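Local coordinates for protein archaeal actin homolog (Thermoplasma acidophilum, PDB 2FSJ) that polymerizes into bundles of helical filaments in the presence of nucleoside triphosphates, optimally ATP, at residues A[126-131]-A[135-140]; A[165-170]-A[339-344]; A[232-237]-A[243-248]. One frame throughout, in Å; residues are numbered along the deposited sequence.

In the fold
Contacts 1 and 2 both reach the large mixed sheet of the actin-like fold and join through hydrogen-bonded neighbouring strands, Ser126 pairing with Ile167 and Arg169. Helix 133-144 and helix 333-343 lie over opposite faces of strand 158-170. Contact 3 sits across the chain's centre, about 24 Å from contact 2 at the nearest atoms, nested within the chain that contact 2 closes. All are partly buried, contacts 1 and 2 about 14 and 16 Å from the chain's centre, contact 3 farther out at about 23 Å, centre to centre. Contact 1 turns its polar ends to outside partners; contact 2 packs a methyl on a guanidinium bonded to its own strand; contact 3 adds a water bridge.

Contact 1 (A[126-131]-A[135-140]); sequences SGTPLG and LEVKAA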
loop_
_atom_site.group_PDB
_atom_site.type_symbol
_atom_site.label_atom_id
_atom_site.label_comp_id
_atom_site.label_asym_id
_atom_site.label_seq_id
_atom_site.Cartn_x
_atom_site.Cartn_y
_atom_site.Cartn_z
ATOM N N SER A 126 0.369 -11.766 4.252
ATOM C CA SER A 126 0.373 -10.299 4.321
ATOM C C SER A 126 1.749 -9.793 4.789
ATOM O O SER A 126 2.755 -10.510 4.807
ATOM C CB SER A 126 -0.764 -9.781 5.201
ATOM O OG SER A 126 -1.021 -8.384 4.968
ATOM N N GLY A 127 1.807 -8.530 5.124
ATOM C CA GLY A 127 3.060 -7.927 5.520
ATOM C C GLY A 127 2.854 -6.601 6.201
ATOM O O GLY A 127 1.724 -6.081 6.293
ATOM N N THR A 128 3.963 -6.066 6.707
ATOM C CA THR A 128 3.938 -4.834 7.486
ATOM C C THR A 128 5.391 -4.264 7.496
ATOM O O THR A 128 6.371 -5.031 7.336
ATOM C CB THR A 128 3.321 -5.080 8.908
ATOM O OG1 THR A 128 3.160 -3.848 9.651
ATOM C CG2 THR A 128 4.227 -5.947 9.783
ATOM N N PRO A 129 5.536 -2.956 7.657
ATOM C CA PRO A 129 6.892 -2.346 7.686
ATOM C C PRO A 129 7.853 -3.009 8.649
ATOM O O PRO A 129 7.499 -3.374 9.780
ATOM C CB PRO A 129 6.593 -0.886 8.081
ATOM C CG PRO A 129 5.207 -0.670 7.479
ATOM C CD PRO A 129 4.482 -1.916 7.717
ATOM N N LEU A 130 9.118 -3.089 8.257
ATOM C CA LEU A 130 10.102 -3.789 9.041
ATOM C C LEU A 130 10.331 -3.224 10.456
ATOM O O LEU A 130 10.529 -3.992 11.374
ATOM C CB LEU A 130 11.442 -3.793 8.290
ATOM C CG LEU A 130 12.595 -4.527 8.989
ATOM C CD1 LEU A 130 12.299 -6.000 9.158
ATOM C CD2 LEU A 130 13.885 -4.243 8.220
ATOM N N GLY A 131 10.331 -1.890 10.594
ATOM C CA GLY A 131 10.685 -1.208 11.838
ATOM C C GLY A 131 9.916 -1.654 13.076
ATOM O O GLY A 131 10.480 -1.722 14.191
ATOM N N LEU A 135 6.220 -6.502 16.575
ATOM C CA LEU A 135 5.036 -5.966 17.268
ATOM C C LEU A 135 3.733 -6.098 16.464
ATOM O O LEU A 135 2.726 -6.585 16.977
ATOM C CB LEU A 135 5.192 -4.462 17.636
ATOM C CG LEU A 135 5.981 -4.012 18.883
ATOM C CD1 LEU A 135 6.087 -2.483 18.901
ATOM C CD2 LEU A 135 5.345 -4.506 20.198
ATOM N N GLU A 136 3.750 -5.611 15.226
ATOM C CA GLU A 136 2.556 -5.648 14.369
ATOM C C GLU A 136 2.216 -7.087 13.982
ATOM O O GLU A 136 1.044 -7.395 13.816
ATOM C CB GLU A 136 2.743 -4.799 13.111
ATOM C CG GLU A 136 2.789 -3.328 13.351
ATOM C CD GLU A 136 1.479 -2.759 13.858
ATOM O OE1 GLU A 136 0.424 -3.344 13.593
ATOM O OE2 GLU A 136 1.530 -1.731 14.524
ATOM N N VAL A 137 3.201 -7.955 13.796
ATOM C CA VAL A 137 2.903 -9.370 13.482
ATOM C C VAL A 137 2.179 -10.023 14.675
ATOM O O VAL A 137 1.129 -10.653 14.491
ATOM C CB VAL A 137 4.136 -10.196 13.063
ATOM C CG1 VAL A 137 3.810 -11.683 13.019
ATOM C CG2 VAL A 137 4.668 -9.774 11.699
ATOM N N LYS A 138 2.704 -9.834 15.888
ATOM C CA LYS A 138 2.086 -10.368 17.094
ATOM C C LYS A 138 0.636 -9.851 17.227
ATOM O O LYS A 138 -0.300 -10.667 17.385
ATOM C CB LYS A 138 2.914 -9.995 18.331
ATOM C CG LYS A 138 2.282 -10.428 19.663
ATOM C CD LYS A 138 3.110 -10.022 20.869
ATOM C CE LYS A 138 2.582 -10.680 22.185
ATOM N NZ LYS A 138 1.395 -10.010 22.679
ATOM N N ALA A 139 0.442 -8.541 17.099
ATOM C CA ALA A 139 -0.896 -7.929 17.195
ATOM C C ALA A 139 -1.880 -8.485 16.153
ATOM O O ALA A 139 -3.054 -8.708 16.468
ATOM C CB ALA A 139 -0.836 -6.415 17.100
ATOM N N ALA A 140 -1.385 -8.667 14.921
ATOM C CA ALA A 140 -2.198 -9.130 13.789
ATOM C C ALA A 140 -2.656 -10.564 14.014
ATOM O O ALA A 140 -3.841 -10.919 13.815
ATOM C CB ALA A 140 -1.440 -9.035 12.508
#
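Thr128 OG1 rests against the aliphatic start of Glu136, 3.6 Å from Glu136 CB and 3.8 Å from Glu136 CG, while its hydrogen bond goes elsewhere, to the carbonyl oxygen of Gly93. The hydroxyl thus ties this part of the chain to the segment holding Gly93 and at the same time packs against the Glu136 methylenes. Thr128 points its side chain at helix 133-144; with OG1 anti to the backbone N (chi1 -174°), the methyl CG2 falls between the backbone N and the carbonyl carbon, where it comes within 3.8 Å of Glu136 CB. Both branches thus straddle one methylene, and the two side chains meet at about a right angle. A looser touch follows one residue further along the helix, where Thr128 CG2 comes within 4.3 Å of Val137 CG2.

This is the turn from strand 120-128 of the central sheet into the helix that follows it, part of the actin-like N-terminal domain. Only three residues separate the two segments, yet the buried surface between them is small, 100 Å², because the contact on this side rests on Thr128 alone. Glu136 sets out toward that threonine, but its chain bends at chi2 (-66°) and carries the carboxylate away, to a salt bridge between Glu136 OE2 and Arg94 NE. Gly93 and Arg94 thus take the polar ends of both touching residues, leaving carbon and one hydroxyl flank to face each other. Met168 of the adjacent strand 158-170 packs against both Thr128 and Val137.

Contact 2 (A[165-170]-A[339-344]); sequences RLIMRP and RDAAER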
loop_
_atom_site.group_PDB
_atom_site.type_symbol
_atom_site.label_atom_id
_atom_site.label_comp_id
_atom_site.label_asym_id
_atom_site.label_seq_id
_atom_site.Cartn_x
_atom_site.Cartn_y
_atom_site.Cartn_z
ATOM N N ARG A 165 -4.505 -19.263 9.508
ATOM C CA ARG A 165 -3.085 -18.922 9.612
ATOM C C ARG A 165 -2.825 -17.639 8.896
ATOM O O ARG A 165 -3.408 -17.400 7.857
ATOM C CB ARG A 165 -2.214 -20.007 9.000
ATOM C CG ARG A 165 -0.743 -19.830 9.244
ATOM C CD ARG A 165 0.129 -21.107 9.192
ATOM N NE ARG A 165 -0.546 -22.244 8.569
ATOM C CZ ARG A 165 -0.328 -22.691 7.335
ATOM N NH1 ARG A 165 0.566 -22.106 6.542
ATOM N NH2 ARG A 165 -1.019 -23.741 6.883
ATOM N N LEU A 166 -1.969 -16.819 9.501
ATOM C CA LEU A 166 -1.500 -15.591 8.921
ATOM C C LEU A 166 0.007 -15.715 8.754
ATOM O O LEU A 166 0.727 -15.900 9.757
ATOM C CB LEU A 166 -1.875 -14.452 9.866
ATOM C CG LEU A 166 -1.587 -13.032 9.463
ATOM C CD1 LEU A 166 -2.322 -12.648 8.172
ATOM C CD2 LEU A 166 -1.935 -12.090 10.619
ATOM N N ILE A 167 0.489 -15.612 7.513
ATOM C CA ILE A 167 1.898 -15.620 7.199
ATOM C C ILE A 167 2.277 -14.166 6.837
ATOM O O ILE A 167 1.573 -13.518 6.076
ATOM C CB ILE A 167 2.189 -16.573 6.042
ATOM C CG1 ILE A 167 1.836 -18.044 6.431
ATOM C CG2 ILE A 167 3.662 -16.457 5.542
ATOM C CD1 ILE A 167 2.589 -18.559 7.632
ATOM N N MET A 168 3.385 -13.697 7.384
ATOM C CA MET A 168 3.785 -12.298 7.284
ATOM C C MET A 168 5.210 -12.156 6.802
ATOM O O MET A 168 6.087 -12.878 7.266
ATOM C CB MET A 168 3.662 -11.637 8.653
ATOM C CG MET A 168 2.247 -11.597 9.186
ATOM S SD MET A 168 1.197 -10.466 8.296
ATOM C CE MET A 168 1.758 -8.787 8.904
ATOM N N ARG A 169 5.455 -11.170 5.941
ATOM C CA ARG A 169 6.820 -10.809 5.546
ATOM C C ARG A 169 6.972 -9.308 5.659
ATOM O O ARG A 169 5.964 -8.636 5.517
ATOM C CB ARG A 169 7.064 -11.194 4.109
ATOM C CG ARG A 169 7.253 -12.672 3.882
ATOM C CD ARG A 169 8.485 -13.270 4.558
ATOM N NE ARG A 169 8.550 -14.697 4.276
ATOM C CZ ARG A 169 7.963 -15.650 5.000
ATOM N NH1 ARG A 169 7.263 -15.368 6.112
ATOM N NH2 ARG A 169 8.104 -16.916 4.622
ATOM N N PRO A 170 8.188 -8.781 5.886
ATOM C CA PRO A 170 8.402 -7.330 5.924
ATOM C C PRO A 170 8.023 -6.671 4.624
ATOM O O PRO A 170 8.285 -7.223 3.551
ATOM C CB PRO A 170 9.910 -7.204 6.202
ATOM C CG PRO A 170 10.227 -8.422 6.969
ATOM C CD PRO A 170 9.439 -9.476 6.207
ATOM N N ARG A 339 1.691 -13.404 -0.988
ATOM C CA ARG A 339 0.865 -14.529 -1.327
ATOM C C ARG A 339 1.794 -15.700 -1.600
ATOM O O ARG A 339 1.552 -16.789 -1.091
ATOM C CB ARG A 339 -0.022 -14.259 -2.550
ATOM C CG ARG A 339 -1.088 -15.348 -2.688
ATOM C CD ARG A 339 -1.561 -15.632 -4.104
ATOM N NE ARG A 339 -2.471 -16.791 -4.137
ATOM C CZ ARG A 339 -2.127 -18.061 -4.393
ATOM N NH1 ARG A 339 -0.876 -18.415 -4.670
ATOM N NH2 ARG A 339 -3.068 -18.990 -4.380
ATOM N N ASP A 340 2.842 -15.453 -2.384
ATOM C CA ASP A 340 3.877 -16.465 -2.683
ATOM C C ASP A 340 4.433 -17.086 -1.395
ATOM O O ASP A 340 4.547 -18.330 -1.271
ATOM C CB ASP A 340 5.045 -15.865 -3.506
ATOM C CG ASP A 340 4.704 -15.606 -4.989
ATOM O OD1 ASP A 340 3.584 -15.944 -5.459
ATOM O OD2 ASP A 340 5.517 -15.022 -5.777
ATOM N N ALA A 341 4.783 -16.239 -0.423
ATOM C CA ALA A 341 5.278 -16.739 0.855
ATOM C C ALA A 341 4.261 -17.593 1.606
ATOM O O ALA A 341 4.641 -18.610 2.196
ATOM C CB ALA A 341 5.788 -15.596 1.767
ATOM N N ALA A 342 2.985 -17.235 1.609
ATOM C CA ALA A 342 1.991 -18.072 2.281
ATOM C C ALA A 342 1.850 -19.440 1.559
ATOM O O ALA A 342 1.830 -20.481 2.209
ATOM C CB ALA A 342 0.663 -17.381 2.393
ATOM N N GLU A 343 1.759 -19.411 0.232
ATOM C CA GLU A 343 1.669 -20.621 -0.569
ATOM C C GLU A 343 2.809 -21.605 -0.229
ATOM O O GLU A 343 2.572 -22.816 0.031
ATOM C CB GLU A 343 1.692 -20.261 -2.053
ATOM N N ARG A 344 4.036 -21.083 -0.207
ATOM C CA ARG A 344 5.210 -21.866 0.125
ATOM C C ARG A 344 5.273 -22.263 1.608
ATOM O O ARG A 344 6.304 -22.774 2.052
ATOM C CB ARG A 344 6.481 -21.115 -0.293
#
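Ile167 and Ala342 make the apolar half of this contact, at the closest approach of the two backbones, with CA atoms 5.5 Å apart. Ile167 CG2 lies 4.0 Å from Ala342 CA, while the two CB atoms, Ile167 CB and Ala342 CB, also meet at 4.0 Å. The same CG2 reaches Ala341 CB more loosely.

The second kind of touch is a methyl against a flat charged group. Ala341 CB sits over one face of the Arg169 guanidinium, 3.6 Å above its plane and displaced toward the rim, with Arg169 NE its nearest atom at 3.8 Å. The arginine chain is bent at chi2 (-64°), folding the group back on its own strand, where Arg169 NH1 donates to Met168 O at 3.0 Å. The acceptor lies nearly in the guanidinium plane, although the donor stands well above the carbonyl plane. With an alanine at Arg169, the Ala341 methyl is likely to lose the flat group packed on it, and Met168 O the side-chain N-H it receives.

The axes of strand 165-170 and helix 339-343 come within 8.0 Å, at 130° between their N-to-C directions. They belong to strand 158-170 and to helix 333-343 near the C-terminus, with Ala342 also touching Val23 of strand 22-28, while Leu166 and Met168 start out away from helix 339-343 and their side chains touch helix 133-144.

Contact 3 (A[232-237]-A[243-248]); sequences ALSRKI and FVVPFD
In Ile237 a chi1 of -66°, measured to CG1, leaves CG2 anti to the backbone N and facing Val245, whose chi1 of -56° swings CG1 out to meet it. The two methyls, Ile237 CG2 and Val245 CG1, touch at 3.9 Å, and the side chains cross at about a right angle. Val245's other methyl, CG2, lies beside Ser234, one helical turn before Ile237, at 4.1 Å from Ser234 OG. Ile237 CG2 also approaches the backbone, with Phe243 O 4.1 Å away.

Between the two backbones sits one water. It donates to Ser234 O at 2.8 Å and to Phe243 O at 2.6 Å, and accepts from Val245 N at 3.0 Å. Helix 226-241 is thereby joined to the connecting segment that leads into helix 247-253, with Pro246 at the N-cap position. Val265 packs on Ile237, while Phe260 and Ala250 pack on Val245, continuing the apolar patch. Gln251, an ATP-binding residue, lies in that following helix.

No direct hydrogen bond crosses between the segments, so their backbones are joined through the water, which binds three backbone groups, beside a purely apolar methyl contact.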
loop_
_atom_site.group_PDB
_atom_site.type_symbol
_atom_site.label_atom_id
_atom_site.label_comp_id
_atom_site.label_asym_id
_atom_site.label_seq_id
_atom_site.Cartn_x
_atom_site.Cartn_y
_atom_site.Cartn_z
ATOM N N ALA A 232 1.825 20.737 -0.615
ATOM C CA ALA A 232 2.579 21.870 -1.174
ATOM C C ALA A 232 1.852 22.496 -2.396
ATOM O O ALA A 232 1.777 23.700 -2.521
ATOM C CB ALA A 232 4.015 21.473 -1.534
ATOM N N LEU A 233 1.268 21.670 -3.261
ATOM C CA LEU A 233 0.541 22.176 -4.416
ATOM C C LEU A 233 -0.759 22.871 -3.982
ATOM O O LEU A 233 -1.147 23.909 -4.534
ATOM C CB LEU A 233 0.261 21.039 -5.419
ATOM C CG LEU A 233 -0.540 21.403 -6.701
ATOM C CD1 LEU A 233 0.040 22.590 -7.407
ATOM C CD2 LEU A 233 -0.656 20.249 -7.680
ATOM N N SER A 234 -1.429 22.327 -2.979
ATOM C CA SER A 234 -2.603 22.973 -2.429
ATOM C C SER A 234 -2.315 24.360 -1.846
ATOM O O SER A 234 -3.096 25.304 -2.086
ATOM C CB SER A 234 -3.216 22.102 -1.353
ATOM O OG SER A 234 -4.391 22.713 -0.837
ATOM N N ARG A 235 -1.248 24.464 -1.049
ATOM C CA ARG A 235 -0.824 25.730 -0.493
ATOM C C ARG A 235 -0.506 26.758 -1.573
ATOM O O ARG A 235 -0.880 27.963 -1.432
ATOM C CB ARG A 235 0.391 25.566 0.446
ATOM C CG ARG A 235 0.061 24.854 1.777
ATOM C CD ARG A 235 1.197 24.957 2.819
ATOM N NE ARG A 235 2.434 24.390 2.302
ATOM C CZ ARG A 235 2.709 23.079 2.333
ATOM N NH1 ARG A 235 1.869 22.237 2.890
ATOM N NH2 ARG A 235 3.822 22.612 1.796
ATOM N N LYS A 236 0.157 26.300 -2.638
ATOM C CA LYS A 236 0.550 27.169 -3.745
ATOM C C LYS A 236 -0.688 27.707 -4.485
ATOM O O LYS A 236 -0.775 28.917 -4.787
ATOM C CB LYS A 236 1.544 26.460 -4.696
ATOM C CG LYS A 236 1.899 27.293 -5.965
ATOM C CD LYS A 236 2.956 26.666 -6.817
ATOM C CE LYS A 236 3.207 27.464 -8.111
ATOM N NZ LYS A 236 3.759 28.804 -7.814
ATOM N N ILE A 237 -1.668 26.833 -4.714
ATOM C CA ILE A 237 -2.931 27.224 -5.349
ATOM C C ILE A 237 -3.688 28.261 -4.475
ATOM O O ILE A 237 -4.171 29.316 -4.964
ATOM C CB ILE A 237 -3.816 25.971 -5.675
ATOM C CG1 ILE A 237 -3.120 25.100 -6.761
ATOM C CG2 ILE A 237 -5.222 26.449 -6.111
ATOM C CD1 ILE A 237 -3.811 23.811 -7.122
ATOM N N PHE A 243 -8.301 29.751 -3.525
ATOM C CA PHE A 243 -9.120 28.539 -3.457
ATOM C C PHE A 243 -8.442 27.500 -2.574
ATOM O O PHE A 243 -7.243 27.292 -2.683
ATOM C CB PHE A 243 -9.306 27.865 -4.824
ATOM C CG PHE A 243 -10.031 28.707 -5.845
ATOM C CD1 PHE A 243 -11.172 29.411 -5.513
ATOM C CD2 PHE A 243 -9.560 28.773 -7.153
ATOM C CE1 PHE A 243 -11.823 30.191 -6.463
ATOM C CE2 PHE A 243 -10.232 29.546 -8.108
ATOM C CZ PHE A 243 -11.346 30.253 -7.754
ATOM N N VAL A 244 -9.276 26.825 -1.790
ATOM C CA VAL A 244 -8.941 25.648 -0.993
ATOM C C VAL A 244 -9.419 24.376 -1.724
ATOM O O VAL A 244 -10.569 23.950 -1.548
ATOM C CB VAL A 244 -9.664 25.735 0.363
ATOM C CG1 VAL A 244 -9.195 24.612 1.322
ATOM C CG2 VAL A 244 -9.450 27.131 0.983
ATOM N N VAL A 245 -8.538 23.769 -2.522
ATOM C CA VAL A 245 -8.939 22.634 -3.379
ATOM C C VAL A 245 -9.035 21.347 -2.533
ATOM O O VAL A 245 -8.219 21.130 -1.639
ATOM C CB VAL A 245 -7.991 22.446 -4.605
ATOM C CG1 VAL A 245 -7.892 23.749 -5.456
ATOM C CG2 VAL A 245 -6.626 21.992 -4.168
ATOM N N PRO A 246 -10.034 20.503 -2.749
ATOM C CA PRO A 246 -10.067 19.226 -2.019
ATOM C C PRO A 246 -8.842 18.356 -2.311
ATOM O O PRO A 246 -8.274 18.426 -3.381
ATOM C CB PRO A 246 -11.355 18.553 -2.527
ATOM C CG PRO A 246 -12.220 19.687 -3.049
ATOM C CD PRO A 246 -11.206 20.679 -3.612
ATOM N N PHE A 247 -8.467 17.520 -1.355
ATOM C CA PHE A 247 -7.259 16.693 -1.430
ATOM C C PHE A 247 -7.229 15.812 -2.667
ATOM O O PHE A 247 -6.219 15.802 -3.369
ATOM C CB PHE A 247 -7.123 15.860 -0.151
ATOM C CG PHE A 247 -5.956 14.903 -0.158
ATOM C CD1 PHE A 247 -4.770 15.247 0.442
ATOM C CD2 PHE A 247 -6.061 13.662 -0.769
ATOM C CE1 PHE A 247 -3.681 14.359 0.431
ATOM C CE2 PHE A 247 -4.981 12.780 -0.779
ATOM C CZ PHE A 247 -3.797 13.131 -0.164
ATOM N N ASP A 248 -8.329 15.106 -2.954
ATOM C CA ASP A 248 -8.382 14.178 -4.112
ATOM C C ASP A 248 -8.201 14.958 -5.416
ATOM O O ASP A 248 -7.554 14.475 -6.344
ATOM C CB ASP A 248 -9.686 13.361 -4.146
ATOM C CG ASP A 248 -9.745 12.305 -3.053
ATOM O OD1 ASP A 248 -8.673 11.731 -2.760
ATOM O OD2 ASP A 248 -10.793 11.995 -2.420
HETATM O O HOH W 1 -5.868 25.064 -2.694
#